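Local coordinates for mandelate racemase/muconate lactonizing enzyme-like protein (Rubrobacter xylanophilus DSM 9941, PDB 3CYJ), which is of unassigned function but belongs to the mandelate racemase/muconate lactonizing group of the enolase superfamily and binds a sodium ion, at residues A[22-27]-A[138-143]; A[34-39]-A[324-329]; A[295-300]-A[315-320]. All coordinates share one frame; numbering follows the deposited sequence.

Contact 1 of 3, residues A[22-27]-A[138-143]; sequences YPESDG and GGFTSY
The Phe140 ring lies between the carboxylate of Glu24 on one face and the backbone of Gly138 on the other. The contact docks the N-terminal domain on a beta-alpha loop of the TIM-type barrel, as in enolase superfamily proteins. Glu24 OE1 sits 3.3 Å from Phe140 CZ, offset toward the rim, and the carboxylate and ring planes are only 10° apart. Glu24 CG makes a CH-pi contact over the same face. The Glu24 chain is extended beyond CG (chi2 177°), which carries CD on across the ring. Ser25 O and Tyr143 CZ lie at the ring edge. The Tyr22 ring has Pro23 CD over one face and Ser142 O at its edge. It meets the Tyr143 ring obliquely, with Tyr22 CD2 3.7 Å from Tyr143 CD1.

Segment 22-27 takes in the last part of the long strand 8-26 of the N-terminal domain. Segment 138-143 follows the barrel strand 132-137 and contains a type I beta turn, Phe140 to Tyr143. Asp26 forms a salt bridge to Arg90 of the second subunit, and its side chain lies about 6 Å from the sodium ion.

Three direct hydrogen bonds join the segments. Thr141 N donates to Ser25 O at 3.1 Å, from above the carbonyl plane. Ser25 OG and Thr141 OG1 pair at 2.8 Å. Ser142 OG donates to Pro23 O at 2.6 Å. With chi1 at 59°, Ser142 OG stands between its own backbone N and carbonyl carbon, a position that lets it reach Pro23 O. One water bridges the tyrosine and the glutamate: it accepts from Tyr143 OH at 2.5 Å and donates to Glu24 OE2 at 2.6 Å.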
ATOM      1  N   TYR A  22      17.717   0.273 -46.117  1.00 50.05           N
ATOM      2  CA  TYR A  22      19.031  -0.078 -45.564  1.00 49.46           C
ATOM      3  C   TYR A  22      18.717  -1.190 -44.569  1.00 49.85           C
ATOM      4  O   TYR A  22      17.560  -1.307 -44.133  1.00 50.24           O
ATOM      5  CB  TYR A  22      19.638   1.135 -44.841  1.00 49.72           C
ATOM      6  CG  TYR A  22      21.097   0.994 -44.453  1.00 49.99           C
ATOM      7  CD1 TYR A  22      22.116   1.172 -45.402  1.00 49.17           C
ATOM      8  CD2 TYR A  22      21.469   0.715 -43.125  1.00 50.94           C
ATOM      9  CE1 TYR A  22      23.495   1.050 -45.049  1.00 49.05           C
ATOM     10  CE2 TYR A  22      22.846   0.600 -42.761  1.00 51.34           C
ATOM     11  CZ  TYR A  22      23.845   0.763 -43.740  1.00 50.19           C
ATOM     12  OH  TYR A  22      25.177   0.644 -43.388  1.00 50.14           O
ATOM     13  N   PRO A  23      19.704  -2.046 -44.219  1.00 49.53           N
ATOM     14  CA  PRO A  23      19.374  -3.011 -43.118  1.00 48.93           C
ATOM     15  C   PRO A  23      19.085  -2.258 -41.788  1.00 47.56           C
ATOM     16  O   PRO A  23      19.838  -1.337 -41.428  1.00 47.81           O
ATOM     17  CB  PRO A  23      20.656  -3.857 -42.945  1.00 49.10           C
ATOM     18  CG  PRO A  23      21.644  -3.408 -44.002  1.00 49.20           C
ATOM     19  CD  PRO A  23      21.050  -2.243 -44.791  1.00 49.20           C
ATOM     20  N   GLU A  24      18.037  -2.636 -41.062  1.00 45.48           N
ATOM     21  CA  GLU A  24      17.662  -1.853 -39.874  1.00 44.22           C
ATOM     22  C   GLU A  24      17.639  -2.686 -38.601  1.00 43.75           C
ATOM     23  O   GLU A  24      17.340  -3.876 -38.615  1.00 42.15           O
ATOM     24  CB  GLU A  24      16.307  -1.153 -40.097  1.00 43.77           C
ATOM     25  CG  GLU A  24      16.347  -0.025 -41.170  1.00 42.63           C
ATOM     26  CD  GLU A  24      14.984   0.596 -41.404  1.00 43.19           C
ATOM     27  OE1 GLU A  24      14.048   0.269 -40.654  1.00 44.08           O
ATOM     28  OE2 GLU A  24      14.802   1.419 -42.317  1.00 41.08           O
ATOM     29  N   SER A  25      17.945  -2.056 -37.475  1.00 43.54           N
ATOM     30  CA  SER A  25      17.901  -2.798 -36.224  1.00 42.44           C
ATOM     31  C   SER A  25      17.659  -1.831 -35.070  1.00 42.49           C
ATOM     32  O   SER A  25      17.784  -0.606 -35.216  1.00 42.43           O
ATOM     33  CB  SER A  25      19.188  -3.573 -36.023  1.00 41.57           C
ATOM     34  OG  SER A  25      20.251  -2.652 -35.818  1.00 43.48           O
ATOM     35  N   ASP A  26      17.319  -2.387 -33.920  1.00 40.73           N
ATOM     36  CA  ASP A  26      17.152  -1.586 -32.743  1.00 39.97           C
ATOM     37  C   ASP A  26      17.732  -2.457 -31.644  1.00 39.88           C
ATOM     38  O   ASP A  26      18.380  -3.510 -31.955  1.00 39.30           O
ATOM     39  CB  ASP A  26      15.680  -1.171 -32.514  1.00 38.77           C
ATOM     40  CG  ASP A  26      14.720  -2.355 -32.369  1.00 40.88           C
ATOM     41  OD1 ASP A  26      15.114  -3.411 -31.808  1.00 41.11           O
ATOM     42  OD2 ASP A  26      13.542  -2.218 -32.783  1.00 41.53           O
ATOM     43  N   GLY A  27      17.509  -2.052 -30.397  1.00 37.90           N
ATOM     44  CA  GLY A  27      18.085  -2.767 -29.289  1.00 38.19           C
ATOM     45  C   GLY A  27      17.727  -4.242 -29.257  1.00 38.30           C
ATOM     46  O   GLY A  27      18.521  -5.030 -28.846  1.00 39.60           O
ATOM     47  N   GLY A 138      13.939   7.453 -36.466  1.00 37.84           N
ATOM     48  CA  GLY A 138      14.739   6.475 -37.182  1.00 38.18           C
ATOM     49  C   GLY A 138      15.979   6.163 -36.364  1.00 39.55           C
ATOM     50  O   GLY A 138      15.872   5.708 -35.196  1.00 41.31           O
ATOM     51  N   GLY A 139      17.163   6.400 -36.930  1.00 39.95           N
ATOM     52  CA  GLY A 139      18.412   6.387 -36.141  1.00 39.89           C
ATOM     53  C   GLY A 139      18.724   4.987 -35.659  1.00 41.13           C
ATOM     54  O   GLY A 139      19.199   4.798 -34.512  1.00 42.07           O
ATOM     55  N   PHE A 140      18.468   4.017 -36.539  1.00 39.89           N
ATOM     56  CA  PHE A 140      18.651   2.606 -36.227  1.00 39.86           C
ATOM     57  C   PHE A 140      20.087   2.305 -35.823  1.00 39.54           C
ATOM     58  O   PHE A 140      21.039   3.015 -36.243  1.00 39.37           O
ATOM     59  CB  PHE A 140      18.171   1.727 -37.383  1.00 38.37           C
ATOM     60  CG  PHE A 140      16.802   2.074 -37.822  1.00 40.56           C
ATOM     61  CD1 PHE A 140      15.698   1.656 -37.075  1.00 40.09           C
ATOM     62  CD2 PHE A 140      16.601   2.924 -38.915  1.00 39.70           C
ATOM     63  CE1 PHE A 140      14.401   2.062 -37.454  1.00 41.17           C
ATOM     64  CE2 PHE A 140      15.320   3.323 -39.317  1.00 38.84           C
ATOM     65  CZ  PHE A 140      14.208   2.890 -38.593  1.00 38.92           C
ATOM     66  N   THR A 141      20.216   1.268 -34.995  1.00 38.39           N
ATOM     67  CA  THR A 141      21.493   0.861 -34.456  1.00 39.03           C
ATOM     68  C   THR A 141      22.435   0.295 -35.520  1.00 39.91           C
ATOM     69  O   THR A 141      23.669   0.250 -35.317  1.00 40.04           O
ATOM     70  CB  THR A 141      21.334  -0.098 -33.236  1.00 38.30           C
ATOM     71  OG1 THR A 141      20.301  -1.058 -33.526  1.00 37.67           O
ATOM     72  CG2 THR A 141      20.977   0.705 -31.961  1.00 38.15           C
ATOM     73  N   SER A 142      21.870  -0.105 -36.655  1.00 41.10           N
ATOM     74  CA  SER A 142      22.691  -0.541 -37.784  1.00 43.25           C
ATOM     75  C   SER A 142      23.341   0.617 -38.576  1.00 44.34           C
ATOM     76  O   SER A 142      24.271   0.379 -39.345  1.00 45.26           O
ATOM     77  CB  SER A 142      21.837  -1.342 -38.764  1.00 42.19           C
ATOM     78  OG  SER A 142      20.790  -0.506 -39.197  1.00 43.88           O
ATOM     79  N   TYR A 143      22.821   1.841 -38.457  1.00 45.34           N
ATOM     80  CA  TYR A 143      23.380   2.968 -39.216  1.00 45.92           C
ATOM     81  C   TYR A 143      24.824   3.295 -38.826  1.00 47.45           C
ATOM     82  O   TYR A 143      25.132   3.520 -37.629  1.00 48.83           O
ATOM     83  CB  TYR A 143      22.572   4.234 -38.984  1.00 44.90           C
ATOM     84  CG  TYR A 143      21.282   4.320 -39.746  1.00 43.66           C
ATOM     85  CD1 TYR A 143      20.828   3.266 -40.518  1.00 45.07           C
ATOM     86  CD2 TYR A 143      20.487   5.450 -39.654  1.00 43.04           C
ATOM     87  CE1 TYR A 143      19.607   3.357 -41.222  1.00 43.58           C
ATOM     88  CE2 TYR A 143      19.300   5.549 -40.343  1.00 41.10           C
ATOM     89  CZ  TYR A 143      18.856   4.505 -41.113  1.00 42.67           C
ATOM     90  OH  TYR A 143      17.636   4.644 -41.780  1.00 45.20           O
TER
HETATM   91  O   HOH W   1      16.996   2.641 -43.141  1.00 44.38           O

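Contact 2 of 3, residues A[34-39]-A[324-329]; sequences TTMILV and RVERLL
Met36 makes the close part of this contact, with its methyl CE 3.6 Å from Val325 CG1. The two side chains slide past each other in opposite directions. Met36 CG is anti to the backbone N (chi1 -175°), and a bend at chi3 (-76°) sets CE against the valine. Met36 and Leu329 reach toward each other tip to tip, with Met36 SD 4.0 Å from Leu329 CD1. Val325 and Leu329 are one helical turn apart, so the thioether end meets two successive turns of the helix.

Strand 34-39 belongs to the antiparallel sheet of the N-terminal domain. Segment 324-329 lies on helix 320-329, which follows strand 313-319 of the barrel domain. The contact is thus an interdomain one, a helix laid against a sheet face, in the two-domain plan of the enolase superfamily. The segment axes approach to 10.5 Å and cross at -56°.

No hydrogen bond joins the segments. The packing is sparser toward Thr34, where CB stands 4.1 Å from Val325 CG2. It is also looser at Glu326, where CG is 4.2 Å from Met36 CE. The Glu326 carboxylate is buried and held by Tyr53 OH and the backbone N of Ala301. Thr35, on the reverse side of the strand and partly exposed, points away from the helix; its OG1 bonds to Thr17 OG1.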
ATOM      1  N   THR A  34       9.122  -4.386 -44.472  1.00 44.00           N
ATOM      2  CA  THR A  34       7.871  -4.061 -43.771  1.00 43.86           C
ATOM      3  C   THR A  34       6.701  -4.671 -44.499  1.00 42.81           C
ATOM      4  O   THR A  34       6.623  -4.569 -45.709  1.00 42.96           O
ATOM      5  CB  THR A  34       7.596  -2.524 -43.791  1.00 44.04           C
ATOM      6  OG1 THR A  34       8.713  -1.833 -43.237  1.00 43.30           O
ATOM      7  CG2 THR A  34       6.311  -2.161 -43.008  1.00 44.71           C
ATOM      8  N   THR A  35       5.767  -5.254 -43.757  1.00 41.83           N
ATOM      9  CA  THR A  35       4.548  -5.748 -44.346  1.00 40.58           C
ATOM     10  C   THR A  35       3.338  -4.915 -43.878  1.00 40.33           C
ATOM     11  O   THR A  35       3.078  -4.814 -42.682  1.00 40.43           O
ATOM     12  CB  THR A  35       4.350  -7.230 -44.037  1.00 39.89           C
ATOM     13  OG1 THR A  35       5.445  -7.971 -44.596  1.00 41.38           O
ATOM     14  CG2 THR A  35       3.073  -7.702 -44.629  1.00 39.51           C
ATOM     15  N   MET A  36       2.637  -4.306 -44.840  1.00 39.32           N
ATOM     16  CA  MET A  36       1.389  -3.661 -44.614  1.00 39.34           C
ATOM     17  C   MET A  36       0.214  -4.550 -44.987  1.00 39.35           C
ATOM     18  O   MET A  36       0.164  -5.112 -46.079  1.00 40.29           O
ATOM     19  CB  MET A  36       1.325  -2.334 -45.386  1.00 39.38           C
ATOM     20  CG  MET A  36       0.067  -1.510 -45.103  1.00 38.40           C
ATOM     21  SD  MET A  36      -0.254  -0.205 -46.388  1.00 37.90           S
ATOM     22  CE  MET A  36       0.954   0.937 -45.910  1.00 32.55           C
ATOM     23  N   ILE A  37      -0.758  -4.677 -44.092  1.00 38.88           N
ATOM     24  CA  ILE A  37      -1.954  -5.400 -44.449  1.00 38.17           C
ATOM     25  C   ILE A  37      -3.040  -4.360 -44.674  1.00 39.12           C
ATOM     26  O   ILE A  37      -3.227  -3.493 -43.832  1.00 39.36           O
ATOM     27  CB  ILE A  37      -2.356  -6.466 -43.385  1.00 37.59           C
ATOM     28  CG1 ILE A  37      -1.204  -7.469 -43.158  1.00 38.43           C
ATOM     29  CG2 ILE A  37      -3.641  -7.177 -43.799  1.00 34.81           C
ATOM     30  CD1 ILE A  37      -0.132  -6.979 -42.150  1.00 39.35           C
ATOM     31  N   LEU A  38      -3.750  -4.449 -45.804  1.00 40.03           N
ATOM     32  CA  LEU A  38      -4.625  -3.365 -46.220  1.00 41.26           C
ATOM     33  C   LEU A  38      -6.051  -3.868 -46.311  1.00 41.81           C
ATOM     34  O   LEU A  38      -6.300  -4.902 -46.942  1.00 42.67           O
ATOM     35  CB  LEU A  38      -4.178  -2.767 -47.587  1.00 42.12           C
ATOM     36  CG  LEU A  38      -5.133  -1.623 -48.090  1.00 42.79           C
ATOM     37  CD1 LEU A  38      -4.925  -0.254 -47.363  1.00 37.83           C
ATOM     38  CD2 LEU A  38      -5.020  -1.503 -49.574  1.00 43.06           C
ATOM     39  N   VAL A  39      -6.971  -3.175 -45.652  1.00 41.67           N
ATOM     40  CA  VAL A  39      -8.373  -3.521 -45.737  1.00 42.65           C
ATOM     41  C   VAL A  39      -9.116  -2.438 -46.521  1.00 43.87           C
ATOM     42  O   VAL A  39      -8.885  -1.213 -46.312  1.00 42.76           O
ATOM     43  CB  VAL A  39      -8.997  -3.720 -44.308  1.00 43.84           C
ATOM     44  CG1 VAL A  39     -10.508  -4.015 -44.351  1.00 41.27           C
ATOM     45  CG2 VAL A  39      -8.233  -4.820 -43.543  1.00 41.97           C
ATOM     46  N   ARG A 324       7.940   6.217 -45.394  1.00 44.17           N
ATOM     47  CA  ARG A 324       8.436   5.779 -46.707  1.00 45.26           C
ATOM     48  C   ARG A 324       7.488   4.798 -47.410  1.00 44.60           C
ATOM     49  O   ARG A 324       7.135   4.993 -48.554  1.00 45.41           O
ATOM     50  CB  ARG A 324       9.830   5.172 -46.543  1.00 45.62           C
ATOM     51  CG  ARG A 324      10.429   4.514 -47.788  1.00 48.38           C
ATOM     52  CD  ARG A 324      11.859   4.001 -47.441  1.00 50.70           C
ATOM     53  NE  ARG A 324      12.494   3.399 -48.603  1.00 50.17           N
ATOM     54  CZ  ARG A 324      12.393   2.119 -48.934  1.00 51.77           C
ATOM     55  NH1 ARG A 324      11.719   1.272 -48.161  1.00 48.05           N
ATOM     56  NH2 ARG A 324      12.974   1.688 -50.049  1.00 49.67           N
ATOM     57  N   VAL A 325       7.052   3.747 -46.726  1.00 44.11           N
ATOM     58  CA  VAL A 325       6.072   2.804 -47.300  1.00 42.59           C
ATOM     59  C   VAL A 325       4.743   3.491 -47.665  1.00 43.11           C
ATOM     60  O   VAL A 325       4.098   3.122 -48.633  1.00 42.22           O
ATOM     61  CB  VAL A 325       5.828   1.617 -46.313  1.00 42.77           C
ATOM     62  CG1 VAL A 325       4.494   0.850 -46.586  1.00 40.96           C
ATOM     63  CG2 VAL A 325       7.020   0.673 -46.306  1.00 43.17           C
ATOM     64  N   GLU A 326       4.306   4.457 -46.856  1.00 44.01           N
ATOM     65  CA  GLU A 326       3.053   5.148 -47.131  1.00 45.11           C
ATOM     66  C   GLU A 326       3.159   6.046 -48.400  1.00 45.58           C
ATOM     67  O   GLU A 326       2.243   6.049 -49.189  1.00 44.58           O
ATOM     68  CB  GLU A 326       2.538   5.885 -45.876  1.00 44.61           C
ATOM     69  CG  GLU A 326       1.932   4.928 -44.836  1.00 47.52           C
ATOM     70  CD  GLU A 326       2.082   5.367 -43.340  1.00 48.35           C
ATOM     71  OE1 GLU A 326       2.299   6.561 -43.050  1.00 45.23           O
ATOM     72  OE2 GLU A 326       1.948   4.495 -42.447  1.00 50.76           O
ATOM     73  N   ARG A 327       4.282   6.756 -48.591  1.00 46.71           N
ATOM     74  CA  ARG A 327       4.488   7.614 -49.762  1.00 49.11           C
ATOM     75  C   ARG A 327       4.633   6.775 -51.027  1.00 51.02           C
ATOM     76  O   ARG A 327       4.221   7.188 -52.114  1.00 52.77           O
ATOM     77  CB  ARG A 327       5.740   8.525 -49.613  1.00 49.33           C
ATOM     78  N   LEU A 328       5.246   5.607 -50.887  1.00 51.65           N
ATOM     79  CA  LEU A 328       5.452   4.684 -51.965  1.00 52.03           C
ATOM     80  C   LEU A 328       4.143   4.045 -52.402  1.00 52.10           C
ATOM     81  O   LEU A 328       3.933   3.830 -53.591  1.00 51.67           O
ATOM     82  CB  LEU A 328       6.403   3.605 -51.464  1.00 53.19           C
ATOM     83  CG  LEU A 328       7.054   2.566 -52.384  1.00 57.40           C
ATOM     84  CD1 LEU A 328       7.793   3.199 -53.594  1.00 60.08           C
ATOM     85  CD2 LEU A 328       8.026   1.680 -51.565  1.00 60.62           C
ATOM     86  N   LEU A 329       3.245   3.752 -51.450  1.00 51.84           N
ATOM     87  CA  LEU A 329       2.015   3.015 -51.773  1.00 51.04           C
ATOM     88  C   LEU A 329       0.746   3.849 -51.947  1.00 51.12           C
ATOM     89  O   LEU A 329      -0.216   3.385 -52.571  1.00 50.78           O
ATOM     90  CB  LEU A 329       1.743   1.903 -50.754  1.00 51.37           C
ATOM     91  CG  LEU A 329       2.678   0.724 -50.571  1.00 49.54           C
ATOM     92  CD1 LEU A 329       1.914  -0.269 -49.778  1.00 51.76           C
ATOM     93  CD2 LEU A 329       3.093   0.109 -51.892  1.00 52.10           C
TER

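Contact 3 of 3, residues A[295-300]-A[315-320]; sequences SAHCAP and HLEYFH
In Glu317, chi1 of 177° sets CG anti to the backbone N, and the extended chain carries the carboxylate on to segment 295-300, where OE1 accepts from Cys298 N at 2.7 Å. This hydrogen bond uses the anti lone pair of OE1. The same oxygen lies over one face of the His297 ring, 3.4 Å from ND1, with ring and carboxylate planes 44° apart. His297 CG is also anti to its backbone N, and the two side chains point the same way, side by side. The other oxygen, Glu317 OE2, is held by Ser137 OG and by a salt bridge to Lys164. Both carboxylate oxygens are thus held.

At the start of the two segments the backbones pair as parallel strands. Ala296 N donates to His315 O at 3.1 Å, and Glu317 N to Ala296 O at 3.0 Å. Ser295 OG and His315 ND1 make a hydrogen bond of 2.9 Å in the plane of the imidazole ring. Further on, Cys298 and Glu317 are linked by a water that donates to the carbonyl oxygens of both.

Cys298 SG makes an oblique sulfur-aromatic contact with Phe319, 3.7 Å from CD2. Pro300 packs on Tyr318, with Pro300 CB 4.0 Å from Tyr318 CD1.

The contact joins strands 294-296 and 313-319, which helix 300-306 connects in a beta-alpha-beta unit of the barrel. The His297 side chain lies about 4 Å from the sodium ion and touches Glu221, a ligand of that metal. Strand 132-137 flanks strand 313-319, and helix 320-329 packs on Cys298, Pro300 and Tyr318.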
ATOM      1  N   SER A 295       1.551   9.975 -26.675  1.00 35.59           N
ATOM      2  CA  SER A 295       2.332  10.102 -27.898  1.00 35.89           C
ATOM      3  C   SER A 295       1.993   8.926 -28.818  1.00 36.47           C
ATOM      4  O   SER A 295       1.997   7.745 -28.371  1.00 36.60           O
ATOM      5  CB  SER A 295       3.822  10.143 -27.573  1.00 35.91           C
ATOM      6  OG  SER A 295       4.580  10.207 -28.763  1.00 37.44           O
ATOM      7  N   ALA A 296       1.617   9.224 -30.058  1.00 36.40           N
ATOM      8  CA  ALA A 296       1.261   8.161 -30.983  1.00 38.06           C
ATOM      9  C   ALA A 296       2.479   7.481 -31.585  1.00 38.85           C
ATOM     10  O   ALA A 296       3.499   8.114 -31.923  1.00 38.24           O
ATOM     11  CB  ALA A 296       0.339   8.658 -32.053  1.00 38.56           C
ATOM     12  N   HIS A 297       2.386   6.175 -31.651  1.00 40.47           N
ATOM     13  CA  HIS A 297       3.500   5.352 -32.113  1.00 43.05           C
ATOM     14  C   HIS A 297       3.173   4.813 -33.528  1.00 42.59           C
ATOM     15  O   HIS A 297       2.066   4.277 -33.737  1.00 41.30           O
ATOM     16  CB  HIS A 297       3.691   4.235 -31.081  1.00 43.55           C
ATOM     17  CG  HIS A 297       4.760   3.257 -31.419  1.00 48.12           C
ATOM     18  ND1 HIS A 297       6.086   3.463 -31.087  1.00 51.90           N
ATOM     19  CD2 HIS A 297       4.700   2.043 -32.027  1.00 51.23           C
ATOM     20  CE1 HIS A 297       6.800   2.425 -31.500  1.00 54.48           C
ATOM     21  NE2 HIS A 297       5.982   1.552 -32.073  1.00 52.88           N
ATOM     22  N   CYS A 298       4.110   5.031 -34.478  1.00 43.13           N
ATOM     23  CA  CYS A 298       4.090   4.490 -35.863  1.00 43.59           C
ATOM     24  C   CYS A 298       2.910   4.973 -36.776  1.00 42.72           C
ATOM     25  O   CYS A 298       2.035   5.715 -36.329  1.00 41.09           O
ATOM     26  CB  CYS A 298       4.218   2.939 -35.813  1.00 43.53           C
ATOM     27  SG  CYS A 298       5.991   2.412 -35.398  1.00 52.66           S
ATOM     28  N   ALA A 299       2.901   4.537 -38.050  1.00 42.52           N
ATOM     29  CA  ALA A 299       1.776   4.774 -39.001  1.00 42.57           C
ATOM     30  C   ALA A 299       1.324   6.260 -39.097  1.00 42.57           C
ATOM     31  O   ALA A 299       0.155   6.589 -38.780  1.00 41.86           O
ATOM     32  CB  ALA A 299       0.546   3.851 -38.666  1.00 41.20           C
ATOM     33  N   PRO A 300       2.245   7.146 -39.534  1.00 42.21           N
ATOM     34  CA  PRO A 300       1.958   8.563 -39.478  1.00 42.25           C
ATOM     35  C   PRO A 300       0.715   8.930 -40.254  1.00 42.24           C
ATOM     36  O   PRO A 300      -0.005   9.817 -39.834  1.00 43.31           O
ATOM     37  CB  PRO A 300       3.215   9.239 -40.095  1.00 43.11           C
ATOM     38  CG  PRO A 300       4.237   8.165 -40.304  1.00 42.01           C
ATOM     39  CD  PRO A 300       3.599   6.831 -40.034  1.00 42.19           C
ATOM     40  N   HIS A 315       2.760  14.546 -29.197  1.00 41.21           N
ATOM     41  CA  HIS A 315       3.273  14.422 -30.573  1.00 41.21           C
ATOM     42  C   HIS A 315       3.009  13.043 -31.122  1.00 41.73           C
ATOM     43  O   HIS A 315       2.613  12.101 -30.392  1.00 39.90           O
ATOM     44  CB  HIS A 315       4.774  14.717 -30.691  1.00 40.29           C
ATOM     45  CG  HIS A 315       5.615  14.180 -29.573  1.00 40.31           C
ATOM     46  ND1 HIS A 315       5.586  12.859 -29.174  1.00 40.95           N
ATOM     47  CD2 HIS A 315       6.569  14.781 -28.809  1.00 38.74           C
ATOM     48  CE1 HIS A 315       6.466  12.671 -28.201  1.00 39.86           C
ATOM     49  NE2 HIS A 315       7.067  13.827 -27.956  1.00 41.65           N
ATOM     50  N   LEU A 316       3.249  12.928 -32.428  1.00 42.30           N
ATOM     51  CA  LEU A 316       3.112  11.648 -33.112  1.00 41.75           C
ATOM     52  C   LEU A 316       4.450  11.329 -33.745  1.00 41.04           C
ATOM     53  O   LEU A 316       5.225  12.245 -34.105  1.00 41.60           O
ATOM     54  CB  LEU A 316       1.924  11.638 -34.107  1.00 41.56           C
ATOM     55  CG  LEU A 316       2.006  12.165 -35.561  1.00 44.44           C
ATOM     56  CD1 LEU A 316       3.105  11.536 -36.499  1.00 42.71           C
ATOM     57  CD2 LEU A 316       0.647  12.065 -36.252  1.00 42.29           C
ATOM     58  N   GLU A 317       4.733  10.036 -33.835  1.00 39.83           N
ATOM     59  CA  GLU A 317       5.986   9.529 -34.373  1.00 39.70           C
ATOM     60  C   GLU A 317       5.919   9.468 -35.902  1.00 39.89           C
ATOM     61  O   GLU A 317       5.080   8.739 -36.489  1.00 38.68           O
ATOM     62  CB  GLU A 317       6.261   8.118 -33.863  1.00 38.49           C
ATOM     63  CG  GLU A 317       7.513   7.522 -34.446  1.00 40.20           C
ATOM     64  CD  GLU A 317       7.723   6.107 -34.018  1.00 38.89           C
ATOM     65  OE1 GLU A 317       6.717   5.368 -33.827  1.00 38.21           O
ATOM     66  OE2 GLU A 317       8.903   5.752 -33.877  1.00 37.78           O
ATOM     67  N   TYR A 318       6.800  10.239 -36.520  1.00 39.21           N
ATOM     68  CA  TYR A 318       6.959  10.201 -37.972  1.00 40.71           C
ATOM     69  C   TYR A 318       7.963   9.116 -38.286  1.00 40.28           C
ATOM     70  O   TYR A 318       9.156   9.392 -38.446  1.00 40.76           O
ATOM     71  CB  TYR A 318       7.484  11.570 -38.487  1.00 40.53           C
ATOM     72  CG  TYR A 318       7.459  11.683 -39.961  1.00 40.43           C
ATOM     73  CD1 TYR A 318       6.235  11.820 -40.666  1.00 40.57           C
ATOM     74  CD2 TYR A 318       8.644  11.599 -40.685  1.00 42.29           C
ATOM     75  CE1 TYR A 318       6.212  11.886 -42.074  1.00 40.79           C
ATOM     76  CE2 TYR A 318       8.635  11.648 -42.085  1.00 42.81           C
ATOM     77  CZ  TYR A 318       7.415  11.805 -42.765  1.00 43.45           C
ATOM     78  OH  TYR A 318       7.425  11.852 -44.148  1.00 49.50           O
ATOM     79  N   PHE A 319       7.492   7.876 -38.315  1.00 40.28           N
ATOM     80  CA  PHE A 319       8.409   6.729 -38.346  1.00 39.80           C
ATOM     81  C   PHE A 319       8.943   6.468 -39.742  1.00 40.50           C
ATOM     82  O   PHE A 319       8.170   6.296 -40.690  1.00 39.85           O
ATOM     83  CB  PHE A 319       7.720   5.464 -37.806  1.00 39.70           C
ATOM     84  CG  PHE A 319       8.669   4.279 -37.668  1.00 35.84           C
ATOM     85  CD1 PHE A 319       9.879   4.422 -36.984  1.00 32.75           C
ATOM     86  CD2 PHE A 319       8.358   3.066 -38.210  1.00 33.72           C
ATOM     87  CE1 PHE A 319      10.762   3.367 -36.828  1.00 33.91           C
ATOM     88  CE2 PHE A 319       9.236   1.957 -38.057  1.00 36.08           C
ATOM     89  CZ  PHE A 319      10.440   2.121 -37.367  1.00 35.74           C
ATOM     90  N   HIS A 320      10.262   6.463 -39.870  1.00 41.48           N
ATOM     91  CA  HIS A 320      10.906   6.305 -41.184  1.00 42.59           C
ATOM     92  C   HIS A 320      10.303   5.186 -42.013  1.00 42.08           C
ATOM     93  O   HIS A 320       9.722   5.441 -43.061  1.00 43.03           O
ATOM     94  CB  HIS A 320      12.425   6.093 -41.039  1.00 43.47           C
ATOM     95  CG  HIS A 320      13.105   5.710 -42.323  1.00 46.91           C
ATOM     96  ND1 HIS A 320      13.233   6.579 -43.396  1.00 49.60           N
ATOM     97  CD2 HIS A 320      13.688   4.547 -42.710  1.00 46.43           C
ATOM     98  CE1 HIS A 320      13.843   5.955 -44.391  1.00 47.05           C
ATOM     99  NE2 HIS A 320      14.146   4.730 -43.992  1.00 45.66           N
TER
HETATM  100  O   HOH W   2       2.404   8.152 -35.701  1.00 49.70           O

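Contact 3 lies nearest the centre of the chain and is internal to the barrel. Contacts 1 and 2 both join the N-terminal domain to the barrel, through neighbouring strands of one sheet. Contact 2 is buried and apolar, without a direct hydrogen bond. Contact 1 is partly buried and mixes hydroxyl bonds, a water and aromatic faces. Contact 3 combines strand pairing with a buried carboxylate. The contacts also meet: Phe140 of contact 1 packs on Phe319 of contact 3, and Glu326 of contact 2 reaches Ala299 and Pro300. Strand 313-319 and helix 320-329 follow one another, linking contacts 3 and 2 along the chain.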